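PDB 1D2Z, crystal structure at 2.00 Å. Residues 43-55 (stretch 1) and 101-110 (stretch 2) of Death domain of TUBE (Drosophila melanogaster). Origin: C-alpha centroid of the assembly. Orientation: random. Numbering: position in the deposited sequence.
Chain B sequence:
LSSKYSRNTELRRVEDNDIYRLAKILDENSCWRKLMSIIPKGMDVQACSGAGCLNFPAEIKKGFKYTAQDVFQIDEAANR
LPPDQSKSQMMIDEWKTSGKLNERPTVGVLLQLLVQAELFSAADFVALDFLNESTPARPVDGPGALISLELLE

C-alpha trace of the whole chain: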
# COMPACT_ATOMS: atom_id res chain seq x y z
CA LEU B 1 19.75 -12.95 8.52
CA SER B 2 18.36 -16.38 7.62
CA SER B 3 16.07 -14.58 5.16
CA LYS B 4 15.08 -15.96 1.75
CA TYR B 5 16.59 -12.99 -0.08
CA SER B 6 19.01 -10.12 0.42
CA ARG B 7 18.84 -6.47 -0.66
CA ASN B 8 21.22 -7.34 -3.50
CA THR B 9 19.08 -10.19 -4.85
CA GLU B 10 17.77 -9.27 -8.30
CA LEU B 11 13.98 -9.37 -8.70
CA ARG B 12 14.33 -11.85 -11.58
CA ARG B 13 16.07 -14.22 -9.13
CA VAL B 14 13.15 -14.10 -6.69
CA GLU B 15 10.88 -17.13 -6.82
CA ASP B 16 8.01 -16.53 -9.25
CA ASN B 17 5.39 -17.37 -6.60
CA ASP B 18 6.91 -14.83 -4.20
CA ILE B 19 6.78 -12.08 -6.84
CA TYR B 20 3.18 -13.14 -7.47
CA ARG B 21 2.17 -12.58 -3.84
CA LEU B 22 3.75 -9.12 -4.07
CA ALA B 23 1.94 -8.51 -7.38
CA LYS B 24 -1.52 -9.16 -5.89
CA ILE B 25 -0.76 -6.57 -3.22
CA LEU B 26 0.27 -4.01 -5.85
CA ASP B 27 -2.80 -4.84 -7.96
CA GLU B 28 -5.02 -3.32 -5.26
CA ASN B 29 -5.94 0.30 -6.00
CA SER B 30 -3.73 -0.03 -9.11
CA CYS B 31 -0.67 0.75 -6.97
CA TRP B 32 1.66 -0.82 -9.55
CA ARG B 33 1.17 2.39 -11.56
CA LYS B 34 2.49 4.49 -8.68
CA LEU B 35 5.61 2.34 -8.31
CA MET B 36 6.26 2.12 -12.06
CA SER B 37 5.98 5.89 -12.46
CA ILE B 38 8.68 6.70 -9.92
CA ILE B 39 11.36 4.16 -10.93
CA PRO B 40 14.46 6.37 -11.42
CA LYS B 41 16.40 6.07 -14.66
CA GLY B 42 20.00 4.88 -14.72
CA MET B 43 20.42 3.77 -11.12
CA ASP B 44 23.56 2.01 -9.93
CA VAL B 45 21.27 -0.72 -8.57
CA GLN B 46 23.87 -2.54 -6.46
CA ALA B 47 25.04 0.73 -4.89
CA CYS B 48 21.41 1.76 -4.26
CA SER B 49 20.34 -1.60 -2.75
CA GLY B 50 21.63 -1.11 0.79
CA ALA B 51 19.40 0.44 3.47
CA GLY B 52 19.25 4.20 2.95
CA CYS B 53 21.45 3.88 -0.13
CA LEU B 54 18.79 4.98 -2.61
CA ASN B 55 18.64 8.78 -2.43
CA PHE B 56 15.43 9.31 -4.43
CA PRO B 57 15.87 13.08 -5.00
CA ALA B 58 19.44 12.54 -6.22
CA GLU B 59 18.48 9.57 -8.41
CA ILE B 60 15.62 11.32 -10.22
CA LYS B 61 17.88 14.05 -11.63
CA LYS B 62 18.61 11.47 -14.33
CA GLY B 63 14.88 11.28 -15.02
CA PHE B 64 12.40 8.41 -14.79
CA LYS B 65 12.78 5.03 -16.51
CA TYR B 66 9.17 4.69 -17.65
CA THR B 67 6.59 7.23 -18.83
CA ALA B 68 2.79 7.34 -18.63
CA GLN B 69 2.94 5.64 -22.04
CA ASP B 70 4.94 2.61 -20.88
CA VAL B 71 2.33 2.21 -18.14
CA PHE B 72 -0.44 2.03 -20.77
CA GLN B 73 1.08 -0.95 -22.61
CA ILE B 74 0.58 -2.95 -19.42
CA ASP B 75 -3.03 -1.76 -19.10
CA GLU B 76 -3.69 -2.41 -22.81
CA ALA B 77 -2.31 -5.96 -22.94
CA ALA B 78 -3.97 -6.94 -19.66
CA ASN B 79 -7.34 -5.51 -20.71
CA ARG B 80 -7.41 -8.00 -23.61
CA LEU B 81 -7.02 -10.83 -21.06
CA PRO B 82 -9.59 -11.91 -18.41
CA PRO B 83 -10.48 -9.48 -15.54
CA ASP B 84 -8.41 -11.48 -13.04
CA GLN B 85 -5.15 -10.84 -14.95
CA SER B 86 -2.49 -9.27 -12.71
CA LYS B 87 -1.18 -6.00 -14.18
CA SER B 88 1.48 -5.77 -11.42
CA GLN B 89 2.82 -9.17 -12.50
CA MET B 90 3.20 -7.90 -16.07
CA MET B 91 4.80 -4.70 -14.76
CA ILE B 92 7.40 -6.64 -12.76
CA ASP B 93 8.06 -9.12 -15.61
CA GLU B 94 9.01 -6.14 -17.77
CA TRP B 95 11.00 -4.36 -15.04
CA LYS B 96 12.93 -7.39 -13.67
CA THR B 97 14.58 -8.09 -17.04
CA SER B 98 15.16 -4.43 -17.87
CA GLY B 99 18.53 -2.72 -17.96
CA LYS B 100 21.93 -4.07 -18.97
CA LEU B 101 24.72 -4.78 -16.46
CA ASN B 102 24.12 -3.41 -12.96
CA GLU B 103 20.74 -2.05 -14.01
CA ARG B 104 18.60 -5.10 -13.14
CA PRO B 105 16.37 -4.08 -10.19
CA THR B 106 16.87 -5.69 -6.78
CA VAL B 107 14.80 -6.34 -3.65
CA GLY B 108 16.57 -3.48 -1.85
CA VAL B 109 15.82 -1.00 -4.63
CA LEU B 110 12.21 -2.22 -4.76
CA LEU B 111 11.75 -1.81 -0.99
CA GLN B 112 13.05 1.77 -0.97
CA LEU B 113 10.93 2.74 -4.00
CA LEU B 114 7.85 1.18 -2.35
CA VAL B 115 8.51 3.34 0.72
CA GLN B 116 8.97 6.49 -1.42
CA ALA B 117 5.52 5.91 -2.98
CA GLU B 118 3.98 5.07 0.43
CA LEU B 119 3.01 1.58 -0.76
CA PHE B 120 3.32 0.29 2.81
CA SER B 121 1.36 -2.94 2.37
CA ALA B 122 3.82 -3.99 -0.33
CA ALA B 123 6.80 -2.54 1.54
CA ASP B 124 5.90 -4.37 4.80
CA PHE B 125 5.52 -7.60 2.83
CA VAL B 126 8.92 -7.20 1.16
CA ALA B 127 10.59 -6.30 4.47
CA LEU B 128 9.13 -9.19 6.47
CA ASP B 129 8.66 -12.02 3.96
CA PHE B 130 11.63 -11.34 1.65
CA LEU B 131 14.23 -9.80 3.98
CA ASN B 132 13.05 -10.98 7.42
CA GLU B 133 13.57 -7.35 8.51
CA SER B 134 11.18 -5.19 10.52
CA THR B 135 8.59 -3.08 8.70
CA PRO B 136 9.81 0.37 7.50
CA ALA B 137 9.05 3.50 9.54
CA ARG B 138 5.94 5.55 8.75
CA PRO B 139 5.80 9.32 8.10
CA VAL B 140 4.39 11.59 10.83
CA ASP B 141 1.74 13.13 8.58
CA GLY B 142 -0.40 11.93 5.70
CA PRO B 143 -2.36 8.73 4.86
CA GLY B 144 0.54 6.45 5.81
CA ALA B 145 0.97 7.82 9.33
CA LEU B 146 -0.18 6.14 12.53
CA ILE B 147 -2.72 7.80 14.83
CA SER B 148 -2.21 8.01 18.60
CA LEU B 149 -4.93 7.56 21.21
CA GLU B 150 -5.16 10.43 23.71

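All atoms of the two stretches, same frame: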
# COMPACT_ATOMS: atom_id res chain seq x y z
N MET B 43 19.94 3.96 -12.48
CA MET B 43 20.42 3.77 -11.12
C MET B 43 21.54 2.75 -11.08
O MET B 43 21.57 1.80 -11.88
CB MET B 43 19.31 3.23 -10.21
CG MET B 43 18.23 4.20 -9.81
SD MET B 43 17.12 3.39 -8.64
CE MET B 43 16.08 2.44 -9.77
N ASP B 44 22.47 2.95 -10.15
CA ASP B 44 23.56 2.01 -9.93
C ASP B 44 22.90 1.11 -8.89
O ASP B 44 23.08 1.29 -7.69
CB ASP B 44 24.79 2.73 -9.35
CG ASP B 44 25.99 1.81 -9.16
OD1 ASP B 44 25.84 0.56 -9.22
OD2 ASP B 44 27.10 2.34 -8.92
N VAL B 45 22.05 0.21 -9.38
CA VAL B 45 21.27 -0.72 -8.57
C VAL B 45 21.96 -1.33 -7.36
O VAL B 45 21.42 -1.29 -6.25
CB VAL B 45 20.68 -1.84 -9.44
CG1 VAL B 45 20.00 -2.89 -8.58
CG2 VAL B 45 19.69 -1.26 -10.41
N GLN B 46 23.14 -1.92 -7.56
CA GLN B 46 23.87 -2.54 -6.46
C GLN B 46 24.23 -1.52 -5.38
O GLN B 46 24.08 -1.79 -4.19
CB GLN B 46 25.11 -3.27 -6.98
CG GLN B 46 24.79 -4.54 -7.78
CD GLN B 46 24.07 -5.60 -6.95
OE1 GLN B 46 24.41 -5.84 -5.79
NE2 GLN B 46 23.07 -6.25 -7.55
N ALA B 47 24.67 -0.34 -5.81
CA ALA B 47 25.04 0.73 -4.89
C ALA B 47 23.82 1.31 -4.17
O ALA B 47 23.93 1.80 -3.05
CB ALA B 47 25.79 1.82 -5.63
N CYS B 48 22.66 1.24 -4.82
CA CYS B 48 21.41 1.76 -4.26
C CYS B 48 20.61 0.74 -3.44
O CYS B 48 19.63 1.11 -2.79
CB CYS B 48 20.51 2.28 -5.39
SG CYS B 48 21.05 3.81 -6.19
N SER B 49 21.03 -0.52 -3.46
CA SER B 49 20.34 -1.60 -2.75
C SER B 49 20.37 -1.57 -1.23
O SER B 49 19.39 -1.94 -0.58
CB SER B 49 20.83 -2.96 -3.23
OG SER B 49 20.54 -3.17 -4.61
N GLY B 50 21.50 -1.17 -0.66
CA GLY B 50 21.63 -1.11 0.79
C GLY B 50 20.60 -0.19 1.44
O GLY B 50 20.02 0.66 0.78
N ALA B 51 20.36 -0.38 2.74
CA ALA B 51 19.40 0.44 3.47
C ALA B 51 19.84 1.90 3.47
O ALA B 51 20.98 2.22 3.82
CB ALA B 51 19.23 -0.08 4.90
N GLY B 52 18.95 2.78 3.01
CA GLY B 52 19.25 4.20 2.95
C GLY B 52 20.26 4.56 1.88
O GLY B 52 20.83 5.66 1.91
N CYS B 53 20.50 3.65 0.95
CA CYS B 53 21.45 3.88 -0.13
C CYS B 53 20.81 4.46 -1.38
O CYS B 53 21.51 4.90 -2.29
CB CYS B 53 22.21 2.60 -0.48
SG CYS B 53 23.38 2.07 0.79
N LEU B 54 19.48 4.43 -1.45
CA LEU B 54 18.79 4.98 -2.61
C LEU B 54 18.26 6.37 -2.29
O LEU B 54 17.19 6.52 -1.70
CB LEU B 54 17.64 4.06 -3.06
CG LEU B 54 17.10 4.19 -4.50
CD1 LEU B 54 16.12 3.07 -4.77
CD2 LEU B 54 16.42 5.53 -4.74
N ASN B 55 19.04 7.39 -2.64
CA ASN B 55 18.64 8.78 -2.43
C ASN B 55 17.73 9.11 -3.61
O ASN B 55 18.21 9.36 -4.71
CB ASN B 55 19.87 9.69 -2.45
CG ASN B 55 19.56 11.12 -2.02
OD1 ASN B 55 18.57 11.71 -2.45
ND2 ASN B 55 20.41 11.68 -1.18
N LEU B 101 23.81 -4.16 -17.42
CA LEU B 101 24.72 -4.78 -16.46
C LEU B 101 24.18 -4.69 -15.04
O LEU B 101 23.43 -5.56 -14.58
CB LEU B 101 26.10 -4.12 -16.56
CG LEU B 101 26.82 -4.17 -17.91
CD1 LEU B 101 28.08 -3.32 -17.85
CD2 LEU B 101 27.16 -5.61 -18.29
N ASN B 102 24.57 -3.63 -14.33
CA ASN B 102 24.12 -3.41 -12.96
C ASN B 102 22.90 -2.50 -12.98
O ASN B 102 22.82 -1.52 -12.24
CB ASN B 102 25.25 -2.79 -12.12
CG ASN B 102 26.47 -3.69 -12.01
OD1 ASN B 102 26.46 -4.67 -11.28
ND2 ASN B 102 27.52 -3.35 -12.75
N GLU B 103 21.96 -2.83 -13.86
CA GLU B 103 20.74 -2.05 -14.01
C GLU B 103 19.51 -2.87 -13.62
O GLU B 103 18.44 -2.32 -13.38
CB GLU B 103 20.62 -1.55 -15.45
CG GLU B 103 19.46 -0.59 -15.72
CD GLU B 103 19.63 0.77 -15.07
OE1 GLU B 103 20.77 1.18 -14.78
OE2 GLU B 103 18.60 1.45 -14.87
N ARG B 104 19.68 -4.19 -13.52
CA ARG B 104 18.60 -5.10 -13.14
C ARG B 104 18.16 -4.78 -11.71
O ARG B 104 18.96 -4.88 -10.78
CB ARG B 104 19.08 -6.55 -13.19
CG ARG B 104 19.54 -7.04 -14.55
CD ARG B 104 18.37 -7.38 -15.44
NE ARG B 104 18.79 -8.16 -16.60
CZ ARG B 104 19.43 -7.66 -17.65
NH1 ARG B 104 19.73 -6.37 -17.70
NH2 ARG B 104 19.78 -8.46 -18.65
N PRO B 105 16.89 -4.42 -11.52
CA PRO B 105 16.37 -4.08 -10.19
C PRO B 105 16.50 -5.19 -9.15
O PRO B 105 16.40 -6.37 -9.47
CB PRO B 105 14.91 -3.74 -10.47
CG PRO B 105 14.59 -4.57 -11.68
CD PRO B 105 15.81 -4.36 -12.53
N THR B 106 16.71 -4.78 -7.91
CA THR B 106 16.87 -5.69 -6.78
C THR B 106 15.80 -5.47 -5.72
O THR B 106 15.06 -4.49 -5.75
CB THR B 106 18.25 -5.48 -6.11
OG1 THR B 106 18.39 -4.10 -5.75
CG2 THR B 106 19.38 -5.89 -7.06
N VAL B 107 15.75 -6.39 -4.75
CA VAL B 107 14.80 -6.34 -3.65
C VAL B 107 14.99 -5.07 -2.80
O VAL B 107 14.02 -4.50 -2.30
CB VAL B 107 14.94 -7.58 -2.73
CG1 VAL B 107 14.07 -7.43 -1.48
CG2 VAL B 107 14.54 -8.85 -3.48
N GLY B 108 16.25 -4.66 -2.64
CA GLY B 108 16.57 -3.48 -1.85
C GLY B 108 16.10 -2.20 -2.53
O GLY B 108 15.60 -1.29 -1.87
N VAL B 109 16.26 -2.14 -3.85
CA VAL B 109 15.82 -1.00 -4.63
C VAL B 109 14.29 -0.96 -4.64
O VAL B 109 13.69 0.10 -4.50
CB VAL B 109 16.37 -1.05 -6.08
CG1 VAL B 109 15.59 -0.11 -6.99
CG2 VAL B 109 17.84 -0.65 -6.08
N LEU B 110 13.67 -2.13 -4.76
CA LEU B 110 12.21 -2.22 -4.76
C LEU B 110 11.65 -1.72 -3.43
O LEU B 110 10.74 -0.88 -3.41
CB LEU B 110 11.75 -3.66 -4.99
CG LEU B 110 10.28 -3.97 -4.66
CD1 LEU B 110 9.36 -3.30 -5.67
CD2 LEU B 110 10.06 -5.48 -4.66
O HOH W 1 17.24 2.46 -12.83
O HOH W 2 21.53 -5.62 -9.95

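Stretch 2 runs as an irregular loop along the short, weakly bonded helix of stretch 1 before turning into a helix of its own, and the two segments together bury 569 Å². Leu101 makes no contact. At Asn102, the backbone O accepts a weak hydrogen bond from Val45 N (3.4 Å), while the side chain, although poorly ordered, lies over Gln46, with Asn102 OD1 3.9 Å from Gln46 CG.

Glu103 starts away from stretch 1, but its side chain curls back (chi2 p) to bring the carboxylate to Met43. Glu103 OE1 lies 3.1 Å from Met43 O; both are acceptors, so this approach is not a hydrogen bond. Instead, a water bridges the two residues, accepting from Met43 N (3.1 Å) and donating to Glu103 OE2 (2.7 Å). A second water donates to Arg104 O (2.8 Å) and accepts from Gln46 NE2 (2.9 Å). The same carbonyl packs against Val45, with Arg104 O 3.1 Å from Val45 CG1. Pro105 points away and contributes little.

Thr106 is the polar centre of the contact. Its OG1 donates to Ser49 OG (2.6 Å), and Ser49 OG in turn donates to Val45 O (2.6 Å). Thr106 OG1 also accepts a weak capping bond from Val109 N (3.5 Å), so one hydroxyl serves both the interface and the helix start. Its methyl is not idle: Thr106 CG2 packs 3.4 Å from Val45 CG1.

Gly108 permits close backbone approach, its CA lying 3.5 Å from Ser49 O in a CA-H...O contact; a CB here would clash with that oxygen. Val109, the most extensively covered residue, fills an apolar pocket: its CG1 meets Met43 CE (3.8 Å) and Leu54 CD1 (3.9 Å), and its CG2 meets Val45 CG1 and Cys48 CB (both 4.0 Å). Leu110 points away.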